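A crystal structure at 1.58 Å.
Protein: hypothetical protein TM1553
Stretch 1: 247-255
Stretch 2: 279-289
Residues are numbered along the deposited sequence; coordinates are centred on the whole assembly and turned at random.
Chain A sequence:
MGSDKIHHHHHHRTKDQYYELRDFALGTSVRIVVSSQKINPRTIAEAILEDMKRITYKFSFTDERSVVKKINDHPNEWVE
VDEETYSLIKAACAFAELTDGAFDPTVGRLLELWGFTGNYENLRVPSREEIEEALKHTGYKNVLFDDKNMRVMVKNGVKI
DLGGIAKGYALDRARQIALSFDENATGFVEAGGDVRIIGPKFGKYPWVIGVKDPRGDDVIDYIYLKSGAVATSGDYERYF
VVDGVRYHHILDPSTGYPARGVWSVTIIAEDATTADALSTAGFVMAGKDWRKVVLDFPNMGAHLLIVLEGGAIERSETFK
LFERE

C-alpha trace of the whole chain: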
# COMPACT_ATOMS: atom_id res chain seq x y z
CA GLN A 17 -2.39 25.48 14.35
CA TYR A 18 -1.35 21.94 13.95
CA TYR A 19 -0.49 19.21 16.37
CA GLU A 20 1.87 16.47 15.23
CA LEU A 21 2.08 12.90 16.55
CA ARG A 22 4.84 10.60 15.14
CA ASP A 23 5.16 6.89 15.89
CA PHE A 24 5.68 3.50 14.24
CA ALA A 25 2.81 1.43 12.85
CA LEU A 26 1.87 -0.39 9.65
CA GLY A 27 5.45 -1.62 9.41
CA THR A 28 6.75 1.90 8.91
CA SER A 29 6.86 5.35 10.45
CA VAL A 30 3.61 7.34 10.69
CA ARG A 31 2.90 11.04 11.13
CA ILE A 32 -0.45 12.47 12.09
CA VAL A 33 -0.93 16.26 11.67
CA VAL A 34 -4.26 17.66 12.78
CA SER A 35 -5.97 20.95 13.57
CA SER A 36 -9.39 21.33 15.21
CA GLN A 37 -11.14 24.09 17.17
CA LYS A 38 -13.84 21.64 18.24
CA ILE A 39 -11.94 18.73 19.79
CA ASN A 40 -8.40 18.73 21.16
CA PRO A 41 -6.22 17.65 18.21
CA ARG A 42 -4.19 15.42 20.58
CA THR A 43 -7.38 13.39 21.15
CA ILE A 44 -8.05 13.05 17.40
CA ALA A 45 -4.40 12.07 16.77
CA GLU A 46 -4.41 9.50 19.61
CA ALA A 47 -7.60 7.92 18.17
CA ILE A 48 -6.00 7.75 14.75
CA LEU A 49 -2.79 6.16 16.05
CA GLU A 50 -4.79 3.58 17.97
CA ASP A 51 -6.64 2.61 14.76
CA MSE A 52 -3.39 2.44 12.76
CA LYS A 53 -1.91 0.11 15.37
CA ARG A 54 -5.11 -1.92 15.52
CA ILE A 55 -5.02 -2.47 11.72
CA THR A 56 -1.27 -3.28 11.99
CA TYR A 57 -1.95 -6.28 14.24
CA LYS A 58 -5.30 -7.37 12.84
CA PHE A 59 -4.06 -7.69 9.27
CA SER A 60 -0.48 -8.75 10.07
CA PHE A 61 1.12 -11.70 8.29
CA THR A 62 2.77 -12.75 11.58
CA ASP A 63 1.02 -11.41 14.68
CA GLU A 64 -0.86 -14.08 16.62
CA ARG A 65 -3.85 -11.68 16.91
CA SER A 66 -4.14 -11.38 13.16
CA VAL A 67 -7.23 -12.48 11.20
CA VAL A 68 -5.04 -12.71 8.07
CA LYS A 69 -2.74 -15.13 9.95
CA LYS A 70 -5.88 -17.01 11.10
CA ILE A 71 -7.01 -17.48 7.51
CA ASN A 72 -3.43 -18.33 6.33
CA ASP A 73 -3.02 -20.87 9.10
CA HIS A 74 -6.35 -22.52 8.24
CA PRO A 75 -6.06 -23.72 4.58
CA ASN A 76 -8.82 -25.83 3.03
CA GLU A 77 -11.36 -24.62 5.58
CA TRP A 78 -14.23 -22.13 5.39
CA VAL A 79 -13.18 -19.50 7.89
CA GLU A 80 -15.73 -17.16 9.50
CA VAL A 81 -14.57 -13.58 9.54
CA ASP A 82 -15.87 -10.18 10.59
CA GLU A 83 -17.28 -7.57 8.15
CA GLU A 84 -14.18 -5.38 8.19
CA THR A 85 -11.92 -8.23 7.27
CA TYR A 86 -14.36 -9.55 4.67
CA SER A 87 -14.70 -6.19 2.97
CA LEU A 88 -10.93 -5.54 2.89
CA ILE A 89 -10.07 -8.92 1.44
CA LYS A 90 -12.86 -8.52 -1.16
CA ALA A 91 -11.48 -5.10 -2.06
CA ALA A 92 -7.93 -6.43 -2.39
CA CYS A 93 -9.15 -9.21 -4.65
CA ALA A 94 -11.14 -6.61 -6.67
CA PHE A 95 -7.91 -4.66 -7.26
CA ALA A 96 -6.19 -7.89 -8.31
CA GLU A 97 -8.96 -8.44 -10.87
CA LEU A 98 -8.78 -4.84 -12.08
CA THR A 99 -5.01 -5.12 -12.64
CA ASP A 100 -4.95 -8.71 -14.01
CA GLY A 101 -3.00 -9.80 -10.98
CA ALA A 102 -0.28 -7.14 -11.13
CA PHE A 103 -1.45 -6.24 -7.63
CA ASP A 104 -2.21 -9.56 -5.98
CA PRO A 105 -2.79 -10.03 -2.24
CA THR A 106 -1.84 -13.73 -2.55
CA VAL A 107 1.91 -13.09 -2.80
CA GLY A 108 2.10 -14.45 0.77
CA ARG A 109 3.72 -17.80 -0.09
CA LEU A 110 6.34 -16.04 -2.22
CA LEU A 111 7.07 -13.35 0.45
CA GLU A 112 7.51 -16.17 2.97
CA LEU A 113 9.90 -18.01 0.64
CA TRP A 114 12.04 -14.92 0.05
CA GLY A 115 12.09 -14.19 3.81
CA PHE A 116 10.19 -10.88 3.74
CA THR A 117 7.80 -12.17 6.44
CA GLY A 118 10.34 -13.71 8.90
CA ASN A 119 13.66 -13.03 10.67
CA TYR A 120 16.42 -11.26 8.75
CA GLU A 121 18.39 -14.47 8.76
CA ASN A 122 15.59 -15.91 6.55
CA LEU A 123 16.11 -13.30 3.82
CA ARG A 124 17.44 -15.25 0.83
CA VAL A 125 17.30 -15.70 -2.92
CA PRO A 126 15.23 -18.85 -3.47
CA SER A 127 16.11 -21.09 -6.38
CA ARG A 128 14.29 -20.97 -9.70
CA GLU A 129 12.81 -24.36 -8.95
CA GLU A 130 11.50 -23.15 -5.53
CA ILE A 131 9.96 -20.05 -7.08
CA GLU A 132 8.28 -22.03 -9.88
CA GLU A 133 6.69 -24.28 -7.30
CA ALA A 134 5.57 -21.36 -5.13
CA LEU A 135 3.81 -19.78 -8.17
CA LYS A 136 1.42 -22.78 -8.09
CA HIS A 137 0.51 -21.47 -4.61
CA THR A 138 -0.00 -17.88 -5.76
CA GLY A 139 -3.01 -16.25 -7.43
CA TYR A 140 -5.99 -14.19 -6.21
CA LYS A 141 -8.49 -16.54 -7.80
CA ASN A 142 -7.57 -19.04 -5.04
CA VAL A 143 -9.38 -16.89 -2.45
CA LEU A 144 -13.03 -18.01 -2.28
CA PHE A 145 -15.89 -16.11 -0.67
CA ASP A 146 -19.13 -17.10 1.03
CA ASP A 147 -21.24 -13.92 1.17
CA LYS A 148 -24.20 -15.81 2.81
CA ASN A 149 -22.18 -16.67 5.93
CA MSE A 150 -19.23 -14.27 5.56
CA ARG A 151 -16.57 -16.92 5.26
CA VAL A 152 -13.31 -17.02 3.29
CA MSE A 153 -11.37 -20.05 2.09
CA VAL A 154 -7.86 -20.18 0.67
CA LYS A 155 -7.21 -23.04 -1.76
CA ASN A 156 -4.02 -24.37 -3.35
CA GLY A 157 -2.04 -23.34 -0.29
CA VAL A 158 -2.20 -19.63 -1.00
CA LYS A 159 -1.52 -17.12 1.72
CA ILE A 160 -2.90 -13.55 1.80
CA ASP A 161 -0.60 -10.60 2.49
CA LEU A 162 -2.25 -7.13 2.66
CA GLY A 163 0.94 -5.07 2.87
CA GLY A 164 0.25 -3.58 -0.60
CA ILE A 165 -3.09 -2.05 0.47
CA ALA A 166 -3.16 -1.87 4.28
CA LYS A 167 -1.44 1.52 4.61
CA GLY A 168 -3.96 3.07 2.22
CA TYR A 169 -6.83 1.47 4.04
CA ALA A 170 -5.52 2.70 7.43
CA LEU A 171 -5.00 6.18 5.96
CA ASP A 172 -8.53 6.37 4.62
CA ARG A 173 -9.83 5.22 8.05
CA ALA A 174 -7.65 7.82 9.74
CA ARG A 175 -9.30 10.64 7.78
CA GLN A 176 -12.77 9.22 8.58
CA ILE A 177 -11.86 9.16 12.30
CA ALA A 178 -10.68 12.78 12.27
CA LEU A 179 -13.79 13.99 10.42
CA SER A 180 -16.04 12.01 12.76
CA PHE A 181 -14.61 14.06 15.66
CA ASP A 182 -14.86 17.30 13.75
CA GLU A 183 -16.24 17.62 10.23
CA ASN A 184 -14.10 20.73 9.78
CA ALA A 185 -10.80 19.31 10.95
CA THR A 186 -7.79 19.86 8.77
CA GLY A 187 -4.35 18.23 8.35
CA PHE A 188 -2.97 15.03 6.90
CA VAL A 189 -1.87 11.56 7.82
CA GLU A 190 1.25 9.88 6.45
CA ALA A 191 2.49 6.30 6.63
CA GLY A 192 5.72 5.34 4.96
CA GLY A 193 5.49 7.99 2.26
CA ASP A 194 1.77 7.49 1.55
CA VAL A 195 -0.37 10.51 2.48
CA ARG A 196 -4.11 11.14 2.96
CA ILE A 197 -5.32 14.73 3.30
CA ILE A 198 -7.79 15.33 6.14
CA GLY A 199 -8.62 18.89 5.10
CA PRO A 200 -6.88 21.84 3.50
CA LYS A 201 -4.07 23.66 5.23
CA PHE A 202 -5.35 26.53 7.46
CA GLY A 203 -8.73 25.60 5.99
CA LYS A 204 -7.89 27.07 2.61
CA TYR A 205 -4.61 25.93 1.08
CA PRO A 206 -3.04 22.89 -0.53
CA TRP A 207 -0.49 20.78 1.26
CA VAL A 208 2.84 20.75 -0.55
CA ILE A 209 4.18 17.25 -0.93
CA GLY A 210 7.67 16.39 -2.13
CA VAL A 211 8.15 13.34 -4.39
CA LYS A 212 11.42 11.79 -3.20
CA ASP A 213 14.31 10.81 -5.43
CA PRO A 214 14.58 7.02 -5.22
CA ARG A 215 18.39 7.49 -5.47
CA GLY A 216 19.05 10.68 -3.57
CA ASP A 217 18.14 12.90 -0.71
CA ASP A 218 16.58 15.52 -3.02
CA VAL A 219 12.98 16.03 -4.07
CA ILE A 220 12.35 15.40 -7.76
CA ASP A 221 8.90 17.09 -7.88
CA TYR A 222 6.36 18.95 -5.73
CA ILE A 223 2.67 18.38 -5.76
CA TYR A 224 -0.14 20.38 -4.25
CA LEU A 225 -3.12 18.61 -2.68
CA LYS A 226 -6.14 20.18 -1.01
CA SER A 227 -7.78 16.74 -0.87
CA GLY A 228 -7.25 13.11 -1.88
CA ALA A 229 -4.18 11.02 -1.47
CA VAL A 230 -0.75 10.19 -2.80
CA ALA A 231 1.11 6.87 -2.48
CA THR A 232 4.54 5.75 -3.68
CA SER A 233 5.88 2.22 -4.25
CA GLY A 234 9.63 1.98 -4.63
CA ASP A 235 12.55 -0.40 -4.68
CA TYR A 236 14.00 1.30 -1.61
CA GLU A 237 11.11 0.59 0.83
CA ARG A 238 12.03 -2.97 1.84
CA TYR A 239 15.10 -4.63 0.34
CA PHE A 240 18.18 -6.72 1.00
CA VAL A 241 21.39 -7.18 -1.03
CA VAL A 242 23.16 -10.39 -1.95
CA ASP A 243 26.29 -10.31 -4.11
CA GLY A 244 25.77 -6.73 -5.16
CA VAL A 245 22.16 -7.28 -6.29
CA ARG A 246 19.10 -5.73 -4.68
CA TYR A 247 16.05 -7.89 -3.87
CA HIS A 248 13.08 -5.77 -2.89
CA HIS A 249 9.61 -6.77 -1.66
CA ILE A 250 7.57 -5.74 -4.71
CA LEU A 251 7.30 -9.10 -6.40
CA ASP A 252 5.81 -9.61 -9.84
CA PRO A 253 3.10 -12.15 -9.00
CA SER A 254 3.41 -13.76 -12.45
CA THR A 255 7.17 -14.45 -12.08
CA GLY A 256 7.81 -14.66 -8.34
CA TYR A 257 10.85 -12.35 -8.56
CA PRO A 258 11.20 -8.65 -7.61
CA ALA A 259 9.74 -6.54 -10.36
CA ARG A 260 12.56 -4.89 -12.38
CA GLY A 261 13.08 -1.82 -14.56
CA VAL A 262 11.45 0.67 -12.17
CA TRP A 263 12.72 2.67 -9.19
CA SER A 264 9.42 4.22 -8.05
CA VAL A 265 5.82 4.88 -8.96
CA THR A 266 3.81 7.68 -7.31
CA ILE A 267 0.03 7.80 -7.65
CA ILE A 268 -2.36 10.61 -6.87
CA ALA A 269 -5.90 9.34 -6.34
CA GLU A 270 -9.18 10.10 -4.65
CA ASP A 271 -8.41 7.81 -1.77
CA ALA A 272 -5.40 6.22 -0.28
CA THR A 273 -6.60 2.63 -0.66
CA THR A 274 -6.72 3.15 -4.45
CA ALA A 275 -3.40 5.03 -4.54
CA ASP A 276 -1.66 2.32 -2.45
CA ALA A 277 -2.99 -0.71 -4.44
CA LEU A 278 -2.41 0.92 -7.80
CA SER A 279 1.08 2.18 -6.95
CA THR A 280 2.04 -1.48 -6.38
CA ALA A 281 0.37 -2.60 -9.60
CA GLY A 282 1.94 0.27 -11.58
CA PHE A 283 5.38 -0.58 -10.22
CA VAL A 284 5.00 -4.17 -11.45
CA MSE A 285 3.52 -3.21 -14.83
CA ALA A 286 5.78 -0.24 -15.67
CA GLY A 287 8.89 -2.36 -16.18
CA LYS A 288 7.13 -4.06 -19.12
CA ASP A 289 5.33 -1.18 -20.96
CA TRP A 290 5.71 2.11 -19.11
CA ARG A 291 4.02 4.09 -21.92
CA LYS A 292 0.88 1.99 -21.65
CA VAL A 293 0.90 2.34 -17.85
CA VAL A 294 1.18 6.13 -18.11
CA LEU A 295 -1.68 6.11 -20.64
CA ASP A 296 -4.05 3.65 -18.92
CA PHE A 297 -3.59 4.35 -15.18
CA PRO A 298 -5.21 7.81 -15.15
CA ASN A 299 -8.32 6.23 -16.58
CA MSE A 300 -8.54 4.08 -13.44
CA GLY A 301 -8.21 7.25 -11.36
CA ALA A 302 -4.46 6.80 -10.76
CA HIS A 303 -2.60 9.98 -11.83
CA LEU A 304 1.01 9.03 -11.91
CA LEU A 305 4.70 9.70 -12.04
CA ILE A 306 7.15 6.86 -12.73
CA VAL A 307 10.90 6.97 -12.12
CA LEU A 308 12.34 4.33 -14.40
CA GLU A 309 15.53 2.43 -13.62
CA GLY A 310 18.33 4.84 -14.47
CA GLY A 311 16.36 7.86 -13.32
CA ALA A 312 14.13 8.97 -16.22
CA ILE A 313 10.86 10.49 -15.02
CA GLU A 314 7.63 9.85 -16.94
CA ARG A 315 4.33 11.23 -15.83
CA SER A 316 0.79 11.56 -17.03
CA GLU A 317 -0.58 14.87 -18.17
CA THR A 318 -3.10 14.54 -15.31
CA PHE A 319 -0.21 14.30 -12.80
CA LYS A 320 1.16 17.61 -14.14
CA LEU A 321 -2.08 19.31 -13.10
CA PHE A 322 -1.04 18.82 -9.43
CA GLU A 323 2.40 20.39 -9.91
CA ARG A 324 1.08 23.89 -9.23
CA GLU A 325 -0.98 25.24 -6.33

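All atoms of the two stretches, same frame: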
# COMPACT_ATOMS: atom_id res chain seq x y z
N TYR A 247 17.30 -7.13 -3.83
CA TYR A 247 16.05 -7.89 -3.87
C TYR A 247 15.09 -7.13 -2.97
O TYR A 247 15.26 -7.03 -1.77
CB TYR A 247 16.30 -9.32 -3.39
CG TYR A 247 17.31 -9.98 -4.26
CD1 TYR A 247 16.93 -10.61 -5.45
CD2 TYR A 247 18.65 -10.01 -3.90
CE1 TYR A 247 17.83 -11.20 -6.27
CE2 TYR A 247 19.58 -10.62 -4.73
CZ TYR A 247 19.16 -11.21 -5.91
OH TYR A 247 20.05 -11.82 -6.79
N HIS A 248 14.07 -6.57 -3.60
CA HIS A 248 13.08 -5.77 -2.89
C HIS A 248 11.73 -6.54 -2.86
O HIS A 248 11.56 -7.56 -3.55
CB HIS A 248 12.93 -4.42 -3.56
CG HIS A 248 12.43 -4.51 -4.95
ND1 HIS A 248 11.09 -4.73 -5.24
CD2 HIS A 248 13.07 -4.42 -6.14
CE1 HIS A 248 10.96 -4.79 -6.56
NE2 HIS A 248 12.14 -4.58 -7.12
N HIS A 249 10.81 -6.03 -2.04
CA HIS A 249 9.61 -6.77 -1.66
C HIS A 249 8.47 -6.69 -2.66
O HIS A 249 7.43 -7.33 -2.47
CB HIS A 249 9.11 -6.28 -0.29
CG HIS A 249 8.29 -5.05 -0.38
ND1 HIS A 249 8.81 -3.83 -0.77
CD2 HIS A 249 6.95 -4.85 -0.22
CE1 HIS A 249 7.85 -2.92 -0.78
NE2 HIS A 249 6.71 -3.52 -0.45
N ILE A 250 8.64 -5.89 -3.71
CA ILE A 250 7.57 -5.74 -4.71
C ILE A 250 7.76 -6.80 -5.78
O ILE A 250 8.36 -6.62 -6.84
CB ILE A 250 7.48 -4.35 -5.34
CG1 ILE A 250 7.48 -3.28 -4.25
CG2 ILE A 250 6.19 -4.24 -6.19
CD1 ILE A 250 7.62 -1.86 -4.77
N LEU A 251 7.19 -7.97 -5.48
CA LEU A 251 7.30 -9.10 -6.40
C LEU A 251 6.30 -8.98 -7.53
O LEU A 251 5.16 -8.52 -7.34
CB LEU A 251 7.06 -10.41 -5.62
CG LEU A 251 7.96 -10.65 -4.40
CD1 LEU A 251 7.68 -12.02 -3.69
CD2 LEU A 251 9.41 -10.59 -4.72
N ASP A 252 6.72 -9.38 -8.70
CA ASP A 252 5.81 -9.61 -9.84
C ASP A 252 5.08 -10.94 -9.57
O ASP A 252 5.68 -12.00 -9.59
CB ASP A 252 6.61 -9.64 -11.13
CG ASP A 252 5.71 -9.78 -12.36
OD1 ASP A 252 4.55 -10.26 -12.22
OD2 ASP A 252 6.21 -9.43 -13.46
N PRO A 253 3.76 -10.88 -9.31
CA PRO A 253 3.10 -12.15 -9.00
C PRO A 253 3.10 -13.19 -10.09
O PRO A 253 2.87 -14.38 -9.78
CB PRO A 253 1.65 -11.72 -8.69
CG PRO A 253 1.79 -10.31 -8.24
CD PRO A 253 2.82 -9.76 -9.17
N SER A 254 3.40 -12.80 -11.33
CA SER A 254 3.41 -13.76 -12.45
C SER A 254 4.77 -14.44 -12.56
O SER A 254 4.85 -15.48 -13.20
CB SER A 254 3.04 -13.05 -13.76
OG SER A 254 4.07 -12.15 -14.16
N THR A 255 5.83 -13.86 -11.98
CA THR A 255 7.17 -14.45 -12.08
C THR A 255 7.73 -14.95 -10.76
O THR A 255 8.60 -15.83 -10.74
CB THR A 255 8.18 -13.46 -12.64
OG1 THR A 255 8.54 -12.48 -11.66
CG2 THR A 255 7.62 -12.81 -13.89
N SER A 279 -0.35 1.83 -6.85
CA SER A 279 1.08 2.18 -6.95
C SER A 279 1.88 0.86 -7.04
O SER A 279 2.84 0.78 -7.77
CB SER A 279 1.56 3.06 -5.81
OG SER A 279 1.55 2.38 -4.58
N THR A 280 1.42 -0.17 -6.31
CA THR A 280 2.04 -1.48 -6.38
C THR A 280 1.86 -2.06 -7.78
O THR A 280 2.80 -2.52 -8.40
CB THR A 280 1.41 -2.40 -5.30
OG1 THR A 280 1.68 -1.84 -3.99
CG2 THR A 280 1.94 -3.82 -5.37
N ALA A 281 0.63 -2.05 -8.27
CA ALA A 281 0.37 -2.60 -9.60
C ALA A 281 1.17 -1.86 -10.69
O ALA A 281 1.73 -2.46 -11.59
CB ALA A 281 -1.10 -2.49 -9.96
N GLY A 282 1.19 -0.54 -10.59
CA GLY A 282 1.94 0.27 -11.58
C GLY A 282 3.42 -0.02 -11.55
O GLY A 282 4.10 -0.06 -12.60
N PHE A 283 3.97 -0.22 -10.36
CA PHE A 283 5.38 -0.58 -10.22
C PHE A 283 5.68 -1.88 -10.99
O PHE A 283 6.62 -1.97 -11.74
CB PHE A 283 5.73 -0.78 -8.77
CG PHE A 283 7.22 -0.95 -8.52
CD1 PHE A 283 7.80 -2.20 -8.70
CD2 PHE A 283 8.01 0.11 -8.12
CE1 PHE A 283 9.16 -2.39 -8.46
CE2 PHE A 283 9.37 -0.07 -7.90
CZ PHE A 283 9.94 -1.32 -8.07
N VAL A 284 4.85 -2.89 -10.78
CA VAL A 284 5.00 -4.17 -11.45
C VAL A 284 4.80 -4.06 -12.96
O VAL A 284 5.48 -4.72 -13.71
CB VAL A 284 4.02 -5.21 -10.87
CG1 VAL A 284 3.97 -6.47 -11.75
CG2 VAL A 284 4.31 -5.50 -9.38
N MSE A 285 3.83 -3.27 -13.41
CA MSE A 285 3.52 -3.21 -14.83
C MSE A 285 4.45 -2.29 -15.61
O MSE A 285 4.59 -2.46 -16.83
CB MSE A 285 2.07 -2.73 -14.98
CG MSE A 285 1.10 -3.78 -14.52
SE MSE A 285 -0.75 -3.16 -14.71
CE MSE A 285 -0.84 -3.53 -16.77
N ALA A 286 5.03 -1.31 -14.95
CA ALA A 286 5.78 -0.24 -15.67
C ALA A 286 7.13 -0.74 -16.22
O ALA A 286 7.71 -0.13 -17.12
CB ALA A 286 5.99 0.96 -14.81
N GLY A 287 7.65 -1.82 -15.66
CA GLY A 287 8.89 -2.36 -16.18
C GLY A 287 8.68 -3.13 -17.47
O GLY A 287 9.65 -3.49 -18.13
N LYS A 288 7.43 -3.37 -17.87
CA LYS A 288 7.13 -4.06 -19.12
C LYS A 288 6.70 -3.09 -20.25
O LYS A 288 7.15 -3.22 -21.37
CB LYS A 288 6.05 -5.09 -18.90
CG LYS A 288 6.41 -6.13 -17.82
CD LYS A 288 5.19 -6.72 -17.16
CE LYS A 288 5.62 -7.55 -15.94
NZ LYS A 288 4.45 -8.06 -15.23
N ASP A 289 5.78 -2.18 -19.95
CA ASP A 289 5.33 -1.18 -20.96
C ASP A 289 4.95 0.10 -20.21
O ASP A 289 3.77 0.34 -19.90
CB ASP A 289 4.19 -1.76 -21.81
CG ASP A 289 3.81 -0.87 -23.01
OD1 ASP A 289 4.23 0.31 -23.04
OD2 ASP A 289 3.13 -1.38 -23.92

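The phenyl ring of Phe283 serves two partners at once: a methyl group sits over one of its faces, while its edge is directed at the imidazole of His248. Ile250 CD1 lies 3.7 Å from the centroid of the Phe283 ring and only 4° off the ring normal, a nearly ideal CH-pi contact in which a weakly polarised methyl meets the pi cloud. The ring planes of Phe283 and His248 stand at 79° with centroids 5.3 Å apart, an offset edge-to-face pair; the closest atoms, Phe283 CE1 and His248 CE1, are 3.6 Å apart. The imidazole is also held by the loop that follows its strand: the backbone N of Ile250 donates to His248 ND1 at 3.1 Å, while NE2 is satisfied elsewhere in the structure.

Stretch 1 leaves its strand after His248 and runs as loop past a helix, Ile250 lying nearest Thr280 by CA and Asp252 nearest Val284. Phe283, Val284 and Lys288 point their CA-to-CB bonds toward the loop, whereas Ala281 and Met285, a selenomethionine, point away. Beta-branched Ile250 suits the apolar middle: its CG2 packs 3.6 Å from Phe283 CD1 and 3.9 Å from Val284 CG2. Compact, apolar Val284 lies where the backbones are close (Asp252 CA to Val284 CA 5.7 Å); its CG2 is 3.7 Å from Leu251 O, and its CG1 meets Pro253 CD at 4.3 Å.

Four residues beyond Val284, the chemistry becomes polar. Lys288, with chi2 to chi4 all t, extends its long aliphatic chain to bring NZ within 2.8 Å of Asp252 OD2, a hydrogen-bonded salt bridge. The other carboxylate oxygen works within the loop: Asp252 OD1 accepts from Ser254 N at 2.9 Å and from Ser254 OG at 2.8 Å. A short, two-oxygen side chain can thus brace its own turn and bind Lys288 at the same time.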